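Long-range contacts in clavulanic acid biosynthesis oligopeptide binding protein 2 (Streptomyces clavuligerus, PDB 2WOL), which probably binds oligopeptides or related ligands as an extracellular solute-binding protein of family 5 and takes part in the clavulanic acid biosynthetic pathway: residues 332-337 with 403-408; 396-401 with 428-433; 449-454 with 478-483. All coordinates share one frame; numbering follows the deposited sequence.

Contact 1: residues 332-337 with 403-408; sequences ILLQDA and RLVADA
Two antiparallel helices, 331-337 and 401-414, pack side by side through Leu333, Leu334 and Ala337 against Leu404, Val405 and Ala408, over the mixed sheet that contains strands 391-398, 448-453 and 523-534 in this periplasmic-binding-protein fold. The axes of the two short segments make an angle of 163° and approach within 8.4 Å, a separation that suits an interface lined by two alanines. The methyls of Ala337 and Ala408 meet, with Ala337 CB 4.0 Å from Ala408 CB. The same Ala337 methyl sits 3.5 Å from the carbonyl oxygen Leu404 O and also touches Val405 CG2, so it lies against the backbone of the partner helix as much as against its side chains. No hydrogen bond crosses the interface; it is held by apolar contact. Within helix 401-414, Arg403 NE donates to Asp407 OD1 at 2.9 Å in a salt bridge, on the syn side but 30° out of the carboxylate plane, while Arg403 NH1 bridges to Glu424.

Leu334 closes the side nearer the sheet. Its CG stands anti to the carbonyl carbon (chi1 -74°), and the branch CD2 reaches across to meet both Ala408 CB at 3.7 Å and the backbone oxygen Val405 O. Val405 approaches this branch with CG1, and both Leu334 and Val405 rest on Leu526 of strand 523-534, which ties the helix pair to the sheet. Leu333 covers Ala408 from another direction, with CG against the methyl and CD2 near the carbonyl oxygen, and continues along helix 401-414 to Glu411 and Ser412. Leu404, exposed at the border of the contact, brings CB to 3.8 Å and CD1 to 3.9 Å from Ala337 O.

Contact 2: residues 396-401 with 428-433; sequences GTQRGK and ATYFSL
A buried CH-pi contact joins Gln398 of strand 391-398 to Tyr430 of the short, weakly bonded helix 430-434, beside the mixed sheet. Gln398 CG lies over the middle of the phenol ring, 3.5 Å from the centroid of the Tyr430 ring and 15° from its normal. The glutamine chain runs extended beyond CG, with CD anti to CA (chi2 -180°). Beyond CD the amide nitrogen comes to the root of the ring, Gln398 NE2 lying 3.2 Å from Tyr430 CB. Amide and ring planes are 66° apart, so the two groups are not stacked flat. The same nitrogen, Gln398 NE2, approaches Phe431 CZ at 3.8 Å.

At the far end of the phenol, Tyr430 OH lies over the strand backbone, 3.4 Å from Thr397 CA, and hydrogen-bonds to Val450 O of the neighbouring strand 448-453. Phe431 in turn sets its ring face against Tyr430 CD2 and meets the ring of Trp480.

With no hydrogen bond between the two segments, the contact probably rests mainly on dispersion, and the bond to Val450 O satisfies the buried hydroxyl and probably helps to hold the phenol across the strand.

Contact 3: residues 449-454 with 478-483; sequences LVTDWG and GNWNLP
Trp453 drives the rim of its indole into the face of Trp480, which is tightly enclosed by this rim and the strand backbone. Trp453 CE3 sits 3.4 Å from Trp480 CD2, over the middle of the Trp480 indole, with CZ3 of Trp453 close beside it. In this edge-to-face pair the six-membered ring of Trp453 and the five-membered ring of Trp480 have centroids 4.6 Å apart and planes inclined at 50°. NE1 of Trp453 donates to Phe463 O, a bond that would restrain the rotation of the indole. The outer edge of Trp480 is pressed against the strand backbone: Asp452 O lies near the ring plane, 3.1 Å from Trp480 CH2, and Thr451 OG1 approaches Trp480 CZ3 obliquely.

Strand 448-453 lies between strands 303-309 and 391-398 in the mixed sheet of this solute-binding fold, and the loop before helix 488-499 covers one of its faces. Within that loop, Asn479 ND2 donates to Asn481 O at 2.9 Å from above the carbonyl plane, bridging the residues that flank Trp480.

Away from the indoles the packing is looser and wholly aliphatic. Leu482 CD1 meets Thr451 CG2 tip to tip at 3.8 Å, and Leu482 CD1 touches Leu449 CD1 at 4.0 Å. These three residues are buried, whereas Trp480, for all its close neighbours, remains partly exposed. On the indole side a bound glycerol, probably from the crystallisation liquor, accompanies the strand: Gly454 O is hydrogen-bonded to glycerol, and a glycerol also lies about 3 Å from the Trp453 side chain, nearest atoms.

Contacts 2 and 3 are buried and lie about 10 Å apart, centre to centre, on the neighbouring strands 391-398 and 448-453. They merge through Phe431, which touches Trp480 and Thr451, and the strands are joined directly by the backbone pair Gly396 O and Val450 N. Contact 1 is only partly buried and lies farther from the centre of the chain; its helix 401-414 follows strand 391-398 in the chain and reaches contact 3 where Val405 packs on Val450. Chemistry follows position: alanine and leucine close the helix pair, a glutamine-phenol contact ties strand 391-398 to helix 430-434, and paired indoles with aliphatic side chains fasten the covering loop.

Contact 1: residues 332-337 with 403-408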
ATOM      1  N   ILE A 332       8.031  24.231  -2.398  1.00  8.87           N
ATOM      2  CA  ILE A 332       8.302  24.539  -0.995  1.00  9.13           C
ATOM      3  C   ILE A 332       6.993  24.817  -0.262  1.00  9.37           C
ATOM      4  O   ILE A 332       6.733  24.238   0.800  1.00  9.23           O
ATOM      5  CB  ILE A 332       9.286  25.731  -0.856  1.00  8.97           C
ATOM      6  CG1 ILE A 332      10.615  25.436  -1.578  1.00  9.21           C
ATOM      7  CG2 ILE A 332       9.510  26.100   0.617  1.00  9.17           C
ATOM      8  CD1 ILE A 332      11.346  24.170  -1.105  1.00 11.08           C
ATOM      9  N   LEU A 333       6.160  25.679  -0.847  1.00  9.49           N
ATOM     10  CA  LEU A 333       4.836  25.991  -0.304  1.00 10.16           C
ATOM     11  C   LEU A 333       3.965  24.738  -0.209  1.00  9.92           C
ATOM     12  O   LEU A 333       3.247  24.535   0.777  1.00 10.30           O
ATOM     13  CB  LEU A 333       4.138  27.044  -1.176  1.00 10.31           C
ATOM     14  CG  LEU A 333       2.804  27.638  -0.712  1.00 10.94           C
ATOM     15  CD1 LEU A 333       3.016  28.570   0.482  1.00 11.59           C
ATOM     16  CD2 LEU A 333       2.098  28.367  -1.854  1.00 11.22           C
ATOM     17  N   LEU A 334       4.040  23.898  -1.238  1.00  9.99           N
ATOM     18  CA  LEU A 334       3.250  22.673  -1.297  1.00  9.90           C
ATOM     19  C   LEU A 334       3.698  21.669  -0.237  1.00 10.00           C
ATOM     20  O   LEU A 334       2.867  21.003   0.383  1.00 10.10           O
ATOM     21  CB  LEU A 334       3.294  22.066  -2.704  1.00  9.77           C
ATOM     22  CG  LEU A 334       2.458  22.839  -3.733  1.00  9.78           C
ATOM     23  CD1 LEU A 334       2.987  22.648  -5.146  1.00  9.75           C
ATOM     24  CD2 LEU A 334       0.996  22.431  -3.645  1.00 10.69           C
ATOM     25  N   GLN A 335       5.008  21.580  -0.019  1.00 10.01           N
ATOM     26  CA  GLN A 335       5.542  20.726   1.037  1.00 10.68           C
ATOM     27  C   GLN A 335       5.155  21.253   2.417  1.00 11.38           C
ATOM     28  O   GLN A 335       4.829  20.473   3.317  1.00 11.48           O
ATOM     29  CB  GLN A 335       7.057  20.607   0.919  1.00 10.30           C
ATOM     30  CG  GLN A 335       7.674  19.711   1.979  1.00 10.12           C
ATOM     31  CD  GLN A 335       9.124  19.420   1.709  1.00  9.68           C
ATOM     32  OE1 GLN A 335       9.886  20.318   1.347  1.00  9.54           O
ATOM     33  NE2 GLN A 335       9.522  18.159   1.882  1.00  8.59           N
ATOM     34  N   ASP A 336       5.187  22.574   2.580  1.00 12.22           N
ATOM     35  CA  ASP A 336       4.785  23.202   3.839  1.00 13.35           C
ATOM     36  C   ASP A 336       3.323  22.900   4.159  1.00 14.18           C
ATOM     37  O   ASP A 336       2.971  22.688   5.321  1.00 14.73           O
ATOM     38  CB  ASP A 336       5.048  24.710   3.817  1.00 13.02           C
ATOM     39  CG  ASP A 336       6.525  25.055   3.985  1.00 13.43           C
ATOM     40  OD1 ASP A 336       7.342  24.137   4.201  1.00 12.84           O
ATOM     41  OD2 ASP A 336       6.870  26.254   3.896  1.00 15.84           O
ATOM     42  N   ALA A 337       2.486  22.857   3.124  1.00 15.12           N
ATOM     43  CA  ALA A 337       1.083  22.478   3.281  1.00 16.37           C
ATOM     44  C   ALA A 337       0.955  21.022   3.729  1.00 17.27           C
ATOM     45  O   ALA A 337      -0.036  20.648   4.357  1.00 17.58           O
ATOM     46  CB  ALA A 337       0.320  22.712   1.983  1.00 16.14           C
ATOM     47  N   ARG A 403      -6.897  19.578   1.606  1.00 17.57           N
ATOM     48  CA  ARG A 403      -7.395  20.935   1.360  1.00 16.89           C
ATOM     49  C   ARG A 403      -6.277  21.973   1.466  1.00 16.45           C
ATOM     50  O   ARG A 403      -6.196  22.889   0.642  1.00 15.79           O
ATOM     51  CB  ARG A 403      -8.560  21.282   2.303  1.00 17.04           C
ATOM     52  CG  ARG A 403      -9.088  22.716   2.180  1.00 17.18           C
ATOM     53  CD  ARG A 403      -9.560  23.030   0.763  1.00 17.99           C
ATOM     54  NE  ARG A 403      -9.729  24.465   0.532  1.00 18.46           N
ATOM     55  CZ  ARG A 403     -10.902  25.088   0.463  1.00 19.09           C
ATOM     56  NH1 ARG A 403     -12.036  24.413   0.604  1.00 19.48           N
ATOM     57  NH2 ARG A 403     -10.941  26.394   0.242  1.00 19.95           N
ATOM     58  N   LEU A 404      -5.417  21.819   2.470  1.00 16.01           N
ATOM     59  CA  LEU A 404      -4.251  22.691   2.617  1.00 15.73           C
ATOM     60  C   LEU A 404      -3.359  22.635   1.379  1.00 14.80           C
ATOM     61  O   LEU A 404      -2.879  23.667   0.909  1.00 14.87           O
ATOM     62  CB  LEU A 404      -3.440  22.333   3.869  1.00 16.25           C
ATOM     63  CG  LEU A 404      -4.101  22.492   5.242  1.00 17.41           C
ATOM     64  CD1 LEU A 404      -3.136  22.053   6.334  1.00 18.58           C
ATOM     65  CD2 LEU A 404      -4.576  23.919   5.488  1.00 18.02           C
ATOM     66  N   VAL A 405      -3.153  21.429   0.857  1.00 13.81           N
ATOM     67  CA  VAL A 405      -2.389  21.243  -0.377  1.00 13.00           C
ATOM     68  C   VAL A 405      -3.094  21.920  -1.559  1.00 12.43           C
ATOM     69  O   VAL A 405      -2.455  22.634  -2.340  1.00 11.98           O
ATOM     70  CB  VAL A 405      -2.099  19.745  -0.647  1.00 12.82           C
ATOM     71  CG1 VAL A 405      -1.537  19.529  -2.051  1.00 12.47           C
ATOM     72  CG2 VAL A 405      -1.136  19.198   0.404  1.00 13.94           C
ATOM     73  N   ALA A 406      -4.409  21.726  -1.666  1.00 12.10           N
ATOM     74  CA  ALA A 406      -5.197  22.376  -2.719  1.00 11.49           C
ATOM     75  C   ALA A 406      -5.037  23.897  -2.692  1.00 11.51           C
ATOM     76  O   ALA A 406      -4.839  24.519  -3.737  1.00 11.06           O
ATOM     77  CB  ALA A 406      -6.672  21.991  -2.615  1.00 11.76           C
ATOM     78  N   ASP A 407      -5.108  24.479  -1.494  1.00 11.62           N
ATOM     79  CA  ASP A 407      -4.940  25.923  -1.308  1.00 11.89           C
ATOM     80  C   ASP A 407      -3.566  26.396  -1.779  1.00 11.39           C
ATOM     81  O   ASP A 407      -3.441  27.474  -2.365  1.00 11.81           O
ATOM     82  CB  ASP A 407      -5.149  26.322   0.158  1.00 12.35           C
ATOM     83  CG  ASP A 407      -6.593  26.162   0.618  1.00 13.79           C
ATOM     84  OD1 ASP A 407      -7.508  26.131  -0.235  1.00 15.69           O
ATOM     85  OD2 ASP A 407      -6.810  26.078   1.847  1.00 16.35           O
ATOM     86  N   ALA A 408      -2.541  25.588  -1.513  1.00 11.09           N
ATOM     87  CA  ALA A 408      -1.187  25.881  -1.974  1.00 10.33           C
ATOM     88  C   ALA A 408      -1.071  25.795  -3.500  1.00 10.05           C
ATOM     89  O   ALA A 408      -0.284  26.527  -4.111  1.00 10.05           O
ATOM     90  CB  ALA A 408      -0.183  24.968  -1.294  1.00 10.46           C
TER

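Contact 2: residues 396-401 with 428-433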
ATOM      1  N   GLY A 396     -10.118  19.414  -7.348  1.00 10.61           N
ATOM      2  CA  GLY A 396     -10.852  18.535  -6.441  1.00 11.40           C
ATOM      3  C   GLY A 396      -9.978  18.063  -5.295  1.00 12.16           C
ATOM      4  O   GLY A 396      -8.796  17.765  -5.488  1.00 11.59           O
ATOM      5  N   THR A 397     -10.558  17.990  -4.099  1.00 13.10           N
ATOM      6  CA  THR A 397      -9.806  17.616  -2.904  1.00 14.53           C
ATOM      7  C   THR A 397     -10.716  17.088  -1.790  1.00 15.82           C
ATOM      8  O   THR A 397     -11.938  17.061  -1.942  1.00 15.35           O
ATOM      9  CB  THR A 397      -8.953  18.805  -2.389  1.00 14.59           C
ATOM     10  OG1 THR A 397      -8.033  18.345  -1.397  1.00 14.86           O
ATOM     11  CG2 THR A 397      -9.830  19.905  -1.800  1.00 13.84           C
ATOM     12  N   GLN A 398     -10.097  16.647  -0.695  1.00 17.74           N
ATOM     13  CA  GLN A 398     -10.782  16.291   0.553  1.00 19.67           C
ATOM     14  C   GLN A 398     -10.640  17.442   1.533  1.00 20.25           C
ATOM     15  O   GLN A 398      -9.721  18.255   1.408  1.00 20.47           O
ATOM     16  CB  GLN A 398     -10.104  15.090   1.221  1.00 19.51           C
ATOM     17  CG  GLN A 398     -10.187  13.753   0.525  1.00 21.01           C
ATOM     18  CD  GLN A 398      -9.472  12.656   1.309  1.00 21.00           C
ATOM     19  OE1 GLN A 398      -8.617  12.933   2.157  1.00 22.86           O
ATOM     20  NE2 GLN A 398      -9.823  11.406   1.034  1.00 23.88           N
ATOM     21  N   ARG A 399     -11.519  17.488   2.535  1.00 21.30           N
ATOM     22  CA  ARG A 399     -11.296  18.313   3.723  1.00 22.13           C
ATOM     23  C   ARG A 399     -10.055  17.831   4.473  1.00 22.07           C
ATOM     24  O   ARG A 399      -9.744  16.638   4.462  1.00 22.37           O
ATOM     25  CB  ARG A 399     -12.513  18.261   4.654  1.00 22.47           C
ATOM     26  CG  ARG A 399     -13.566  19.317   4.360  1.00 24.23           C
ATOM     27  CD  ARG A 399     -14.925  18.969   4.963  1.00 26.99           C
ATOM     28  NE  ARG A 399     -15.668  17.996   4.157  1.00 28.90           N
ATOM     29  CZ  ARG A 399     -16.533  18.308   3.193  1.00 29.86           C
ATOM     30  NH1 ARG A 399     -16.778  19.576   2.886  1.00 30.43           N
ATOM     31  NH2 ARG A 399     -17.155  17.341   2.527  1.00 30.34           N
ATOM     32  N   GLY A 400      -9.344  18.760   5.110  1.00 22.21           N
ATOM     33  CA  GLY A 400      -8.172  18.418   5.914  1.00 21.99           C
ATOM     34  C   GLY A 400      -6.851  18.747   5.244  1.00 21.93           C
ATOM     35  O   GLY A 400      -6.694  19.817   4.653  1.00 21.91           O
ATOM     36  N   LYS A 401      -5.902  17.818   5.337  1.00 21.77           N
ATOM     37  CA  LYS A 401      -4.548  18.019   4.814  1.00 21.58           C
ATOM     38  C   LYS A 401      -4.531  18.179   3.294  1.00 20.85           C
ATOM     39  O   LYS A 401      -3.714  18.929   2.749  1.00 20.70           O
ATOM     40  CB  LYS A 401      -3.629  16.866   5.237  1.00 21.98           C
ATOM     41  CG  LYS A 401      -2.162  17.254   5.387  1.00 23.23           C
ATOM     42  CD  LYS A 401      -1.928  18.098   6.635  1.00 24.99           C
ATOM     43  CE  LYS A 401      -0.469  18.503   6.768  1.00 25.73           C
ATOM     44  NZ  LYS A 401      -0.292  19.665   7.688  1.00 26.54           N
ATOM     45  N   ALA A 428     -14.872   9.929   3.150  1.00 23.25           N
ATOM     46  CA  ALA A 428     -15.063   8.479   3.240  1.00 22.96           C
ATOM     47  C   ALA A 428     -15.154   7.781   1.882  1.00 22.63           C
ATOM     48  O   ALA A 428     -14.711   6.638   1.738  1.00 22.88           O
ATOM     49  CB  ALA A 428     -16.293   8.164   4.080  1.00 23.12           C
ATOM     50  N   THR A 429     -15.720   8.472   0.893  1.00 22.01           N
ATOM     51  CA  THR A 429     -15.921   7.901  -0.438  1.00 21.40           C
ATOM     52  C   THR A 429     -15.044   8.555  -1.511  1.00 20.94           C
ATOM     53  O   THR A 429     -15.323   8.425  -2.701  1.00 20.76           O
ATOM     54  CB  THR A 429     -17.392   8.018  -0.883  1.00 21.39           C
ATOM     55  OG1 THR A 429     -17.772   9.399  -0.917  1.00 21.48           O
ATOM     56  CG2 THR A 429     -18.315   7.252   0.064  1.00 21.32           C
ATOM     57  N   TYR A 430     -13.987   9.245  -1.087  1.00 20.63           N
ATOM     58  CA  TYR A 430     -13.133  10.007  -2.004  1.00 20.27           C
ATOM     59  C   TYR A 430     -12.535   9.152  -3.122  1.00 20.68           C
ATOM     60  O   TYR A 430     -12.416   9.603  -4.263  1.00 20.59           O
ATOM     61  CB  TYR A 430     -12.023  10.717  -1.229  1.00 19.65           C
ATOM     62  CG  TYR A 430     -11.249  11.740  -2.035  1.00 18.92           C
ATOM     63  CD1 TYR A 430     -11.847  12.936  -2.437  1.00 18.16           C
ATOM     64  CD2 TYR A 430      -9.913  11.523  -2.375  1.00 18.13           C
ATOM     65  CE1 TYR A 430     -11.140  13.883  -3.166  1.00 17.80           C
ATOM     66  CE2 TYR A 430      -9.192  12.470  -3.103  1.00 17.40           C
ATOM     67  CZ  TYR A 430      -9.815  13.645  -3.497  1.00 17.80           C
ATOM     68  OH  TYR A 430      -9.119  14.588  -4.217  1.00 17.06           O
ATOM     69  N   PHE A 431     -12.173   7.916  -2.791  1.00 21.24           N
ATOM     70  CA  PHE A 431     -11.533   7.020  -3.750  1.00 21.89           C
ATOM     71  C   PHE A 431     -12.535   6.124  -4.492  1.00 21.84           C
ATOM     72  O   PHE A 431     -12.271   5.678  -5.608  1.00 22.29           O
ATOM     73  CB  PHE A 431     -10.437   6.202  -3.050  1.00 22.40           C
ATOM     74  CG  PHE A 431      -9.536   7.033  -2.167  1.00 23.02           C
ATOM     75  CD1 PHE A 431      -9.690   7.021  -0.784  1.00 24.11           C
ATOM     76  CD2 PHE A 431      -8.552   7.848  -2.721  1.00 23.74           C
ATOM     77  CE1 PHE A 431      -8.864   7.798   0.037  1.00 24.28           C
ATOM     78  CE2 PHE A 431      -7.723   8.627  -1.912  1.00 23.87           C
ATOM     79  CZ  PHE A 431      -7.880   8.602  -0.531  1.00 24.14           C
ATOM     80  N   SER A 432     -13.692   5.888  -3.877  1.00 21.45           N
ATOM     81  CA  SER A 432     -14.735   5.049  -4.467  1.00 21.04           C
ATOM     82  C   SER A 432     -15.728   5.827  -5.336  1.00 20.74           C
ATOM     83  O   SER A 432     -16.139   5.351  -6.401  1.00 21.24           O
ATOM     84  CB  SER A 432     -15.489   4.291  -3.370  1.00 21.20           C
ATOM     85  OG  SER A 432     -15.969   5.185  -2.379  1.00 21.06           O
ATOM     86  N   LEU A 433     -16.123   7.012  -4.878  1.00 19.88           N
ATOM     87  CA  LEU A 433     -17.152   7.788  -5.568  1.00 19.11           C
ATOM     88  C   LEU A 433     -16.736   9.231  -5.855  1.00 18.19           C
ATOM     89  O   LEU A 433     -17.455   9.960  -6.538  1.00 18.16           O
ATOM     90  CB  LEU A 433     -18.469   7.770  -4.774  1.00 19.41           C
ATOM     91  CG  LEU A 433     -19.194   6.432  -4.571  1.00 19.99           C
ATOM     92  CD1 LEU A 433     -20.227   6.554  -3.461  1.00 20.74           C
ATOM     93  CD2 LEU A 433     -19.842   5.936  -5.863  1.00 20.88           C
TER

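Contact 3: residues 449-454 with 478-483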
ATOM      1  N   LEU A 449      -6.699  17.214  -9.408  1.00  7.83           N
ATOM      2  CA  LEU A 449      -7.115  16.406  -8.259  1.00  8.19           C
ATOM      3  C   LEU A 449      -5.940  16.195  -7.322  1.00  8.43           C
ATOM      4  O   LEU A 449      -4.842  15.843  -7.771  1.00  8.25           O
ATOM      5  CB  LEU A 449      -7.640  15.042  -8.719  1.00  8.22           C
ATOM      6  CG  LEU A 449      -8.963  15.019  -9.491  1.00  8.62           C
ATOM      7  CD1 LEU A 449      -9.157  13.680 -10.190  1.00  9.35           C
ATOM      8  CD2 LEU A 449     -10.125  15.309  -8.535  1.00  9.11           C
ATOM      9  N   VAL A 450      -6.170  16.400  -6.026  1.00  8.91           N
ATOM     10  CA  VAL A 450      -5.156  16.127  -5.009  1.00  9.40           C
ATOM     11  C   VAL A 450      -5.370  14.726  -4.462  1.00  9.42           C
ATOM     12  O   VAL A 450      -6.481  14.369  -4.067  1.00  9.39           O
ATOM     13  CB  VAL A 450      -5.228  17.132  -3.830  1.00  9.70           C
ATOM     14  CG1 VAL A 450      -4.179  16.797  -2.756  1.00 10.12           C
ATOM     15  CG2 VAL A 450      -5.045  18.554  -4.323  1.00  9.64           C
ATOM     16  N   THR A 451      -4.310  13.925  -4.430  1.00  9.52           N
ATOM     17  CA  THR A 451      -4.420  12.607  -3.824  1.00 10.17           C
ATOM     18  C   THR A 451      -3.090  12.085  -3.294  1.00 10.20           C
ATOM     19  O   THR A 451      -2.051  12.719  -3.466  1.00  9.85           O
ATOM     20  CB  THR A 451      -5.097  11.585  -4.782  1.00 10.45           C
ATOM     21  OG1 THR A 451      -5.555  10.457  -4.026  1.00 11.59           O
ATOM     22  CG2 THR A 451      -4.150  11.126  -5.881  1.00 11.25           C
ATOM     23  N   ASP A 452      -3.146  10.946  -2.616  1.00 10.67           N
ATOM     24  CA  ASP A 452      -1.946  10.206  -2.256  1.00 11.15           C
ATOM     25  C   ASP A 452      -2.149   8.748  -2.638  1.00 10.74           C
ATOM     26  O   ASP A 452      -3.286   8.300  -2.795  1.00 11.79           O
ATOM     27  CB  ASP A 452      -1.576  10.391  -0.777  1.00 11.83           C
ATOM     28  CG  ASP A 452      -2.541   9.707   0.180  1.00 14.19           C
ATOM     29  OD1 ASP A 452      -3.732   9.523  -0.150  1.00 16.81           O
ATOM     30  OD2 ASP A 452      -2.096   9.367   1.296  1.00 18.47           O
ATOM     31  N   TRP A 453      -1.047   8.027  -2.813  1.00  9.99           N
ATOM     32  CA  TRP A 453      -1.081   6.674  -3.348  1.00  9.62           C
ATOM     33  C   TRP A 453       0.063   5.853  -2.780  1.00  9.33           C
ATOM     34  O   TRP A 453       1.190   6.337  -2.680  1.00  9.06           O
ATOM     35  CB  TRP A 453      -0.974   6.715  -4.875  1.00  9.78           C
ATOM     36  CG  TRP A 453      -0.591   5.403  -5.501  1.00  9.79           C
ATOM     37  CD1 TRP A 453       0.627   5.076  -6.029  1.00 10.31           C
ATOM     38  CD2 TRP A 453      -1.422   4.246  -5.661  1.00  9.91           C
ATOM     39  NE1 TRP A 453       0.605   3.790  -6.507  1.00 10.01           N
ATOM     40  CE2 TRP A 453      -0.640   3.256  -6.298  1.00  9.84           C
ATOM     41  CE3 TRP A 453      -2.751   3.949  -5.330  1.00  9.46           C
ATOM     42  CZ2 TRP A 453      -1.142   1.990  -6.610  1.00 10.65           C
ATOM     43  CZ3 TRP A 453      -3.252   2.692  -5.652  1.00  9.98           C
ATOM     44  CH2 TRP A 453      -2.446   1.728  -6.280  1.00 10.45           C
ATOM     45  N   GLY A 454      -0.246   4.616  -2.405  1.00  9.00           N
ATOM     46  CA  GLY A 454       0.762   3.620  -2.066  1.00  9.36           C
ATOM     47  C   GLY A 454       0.474   2.340  -2.828  1.00  9.12           C
ATOM     48  O   GLY A 454      -0.682   1.938  -2.977  1.00  9.31           O
ATOM     49  N   GLY A 478     -13.282   3.538  -7.778  1.00 14.96           N
ATOM     50  CA  GLY A 478     -12.043   2.936  -7.300  1.00 14.15           C
ATOM     51  C   GLY A 478     -10.911   3.120  -8.293  1.00 13.53           C
ATOM     52  O   GLY A 478      -9.936   2.364  -8.282  1.00 13.42           O
ATOM     53  N   ASN A 479     -11.048   4.128  -9.151  1.00 12.65           N
ATOM     54  CA  ASN A 479     -10.063   4.411 -10.191  1.00 11.77           C
ATOM     55  C   ASN A 479      -8.840   5.116  -9.627  1.00 11.36           C
ATOM     56  O   ASN A 479      -8.966   6.045  -8.826  1.00 11.05           O
ATOM     57  CB  ASN A 479     -10.691   5.269 -11.297  1.00 11.75           C
ATOM     58  CG  ASN A 479      -9.730   5.565 -12.438  1.00 11.55           C
ATOM     59  OD1 ASN A 479      -9.023   4.680 -12.918  1.00 12.42           O
ATOM     60  ND2 ASN A 479      -9.711   6.820 -12.885  1.00 11.77           N
ATOM     61  N   TRP A 480      -7.663   4.673 -10.060  1.00 11.15           N
ATOM     62  CA  TRP A 480      -6.407   5.295  -9.658  1.00 11.06           C
ATOM     63  C   TRP A 480      -5.634   5.914 -10.820  1.00 10.53           C
ATOM     64  O   TRP A 480      -4.632   6.605 -10.614  1.00 10.62           O
ATOM     65  CB  TRP A 480      -5.549   4.298  -8.883  1.00 11.59           C
ATOM     66  CG  TRP A 480      -5.991   4.213  -7.471  1.00 12.29           C
ATOM     67  CD1 TRP A 480      -6.758   3.237  -6.902  1.00 12.48           C
ATOM     68  CD2 TRP A 480      -5.737   5.176  -6.447  1.00 11.99           C
ATOM     69  NE1 TRP A 480      -6.977   3.526  -5.574  1.00 13.00           N
ATOM     70  CE2 TRP A 480      -6.358   4.708  -5.269  1.00 12.85           C
ATOM     71  CE3 TRP A 480      -5.023   6.382  -6.406  1.00 12.60           C
ATOM     72  CZ2 TRP A 480      -6.294   5.408  -4.057  1.00 12.52           C
ATOM     73  CZ3 TRP A 480      -4.961   7.075  -5.206  1.00 12.36           C
ATOM     74  CH2 TRP A 480      -5.595   6.585  -4.047  1.00 12.66           C
ATOM     75  N   ASN A 481      -6.099   5.652 -12.035  1.00 10.06           N
ATOM     76  CA  ASN A 481      -5.579   6.315 -13.219  1.00  9.86           C
ATOM     77  C   ASN A 481      -6.438   7.553 -13.447  1.00  9.74           C
ATOM     78  O   ASN A 481      -7.329   7.576 -14.306  1.00  9.67           O
ATOM     79  CB  ASN A 481      -5.597   5.364 -14.423  1.00  9.83           C
ATOM     80  CG  ASN A 481      -4.940   5.962 -15.660  1.00  9.34           C
ATOM     81  OD1 ASN A 481      -4.759   7.176 -15.762  1.00  9.00           O
ATOM     82  ND2 ASN A 481      -4.583   5.100 -16.614  1.00  9.77           N
ATOM     83  N   LEU A 482      -6.162   8.590 -12.663  1.00  9.26           N
ATOM     84  CA  LEU A 482      -7.028   9.767 -12.623  1.00  9.09           C
ATOM     85  C   LEU A 482      -7.054  10.562 -13.932  1.00  8.85           C
ATOM     86  O   LEU A 482      -8.126  10.990 -14.365  1.00  8.81           O
ATOM     87  CB  LEU A 482      -6.703  10.661 -11.415  1.00  9.25           C
ATOM     88  CG  LEU A 482      -6.800  10.008 -10.029  1.00  9.68           C
ATOM     89  CD1 LEU A 482      -6.473  11.009  -8.928  1.00 10.08           C
ATOM     90  CD2 LEU A 482      -8.162   9.354  -9.786  1.00 11.26           C
ATOM     91  N   PRO A 483      -5.886  10.757 -14.574  1.00  8.89           N
ATOM     92  CA  PRO A 483      -5.906  11.385 -15.898  1.00  9.17           C
ATOM     93  C   PRO A 483      -6.530  10.507 -16.981  1.00  9.46           C
ATOM     94  O   PRO A 483      -6.743  10.977 -18.102  1.00  9.63           O
ATOM     95  CB  PRO A 483      -4.417  11.584 -16.213  1.00  9.02           C
ATOM     96  CG  PRO A 483      -3.723  11.505 -14.886  1.00  9.06           C
ATOM     97  CD  PRO A 483      -4.506  10.487 -14.129  1.00  8.91           C
TER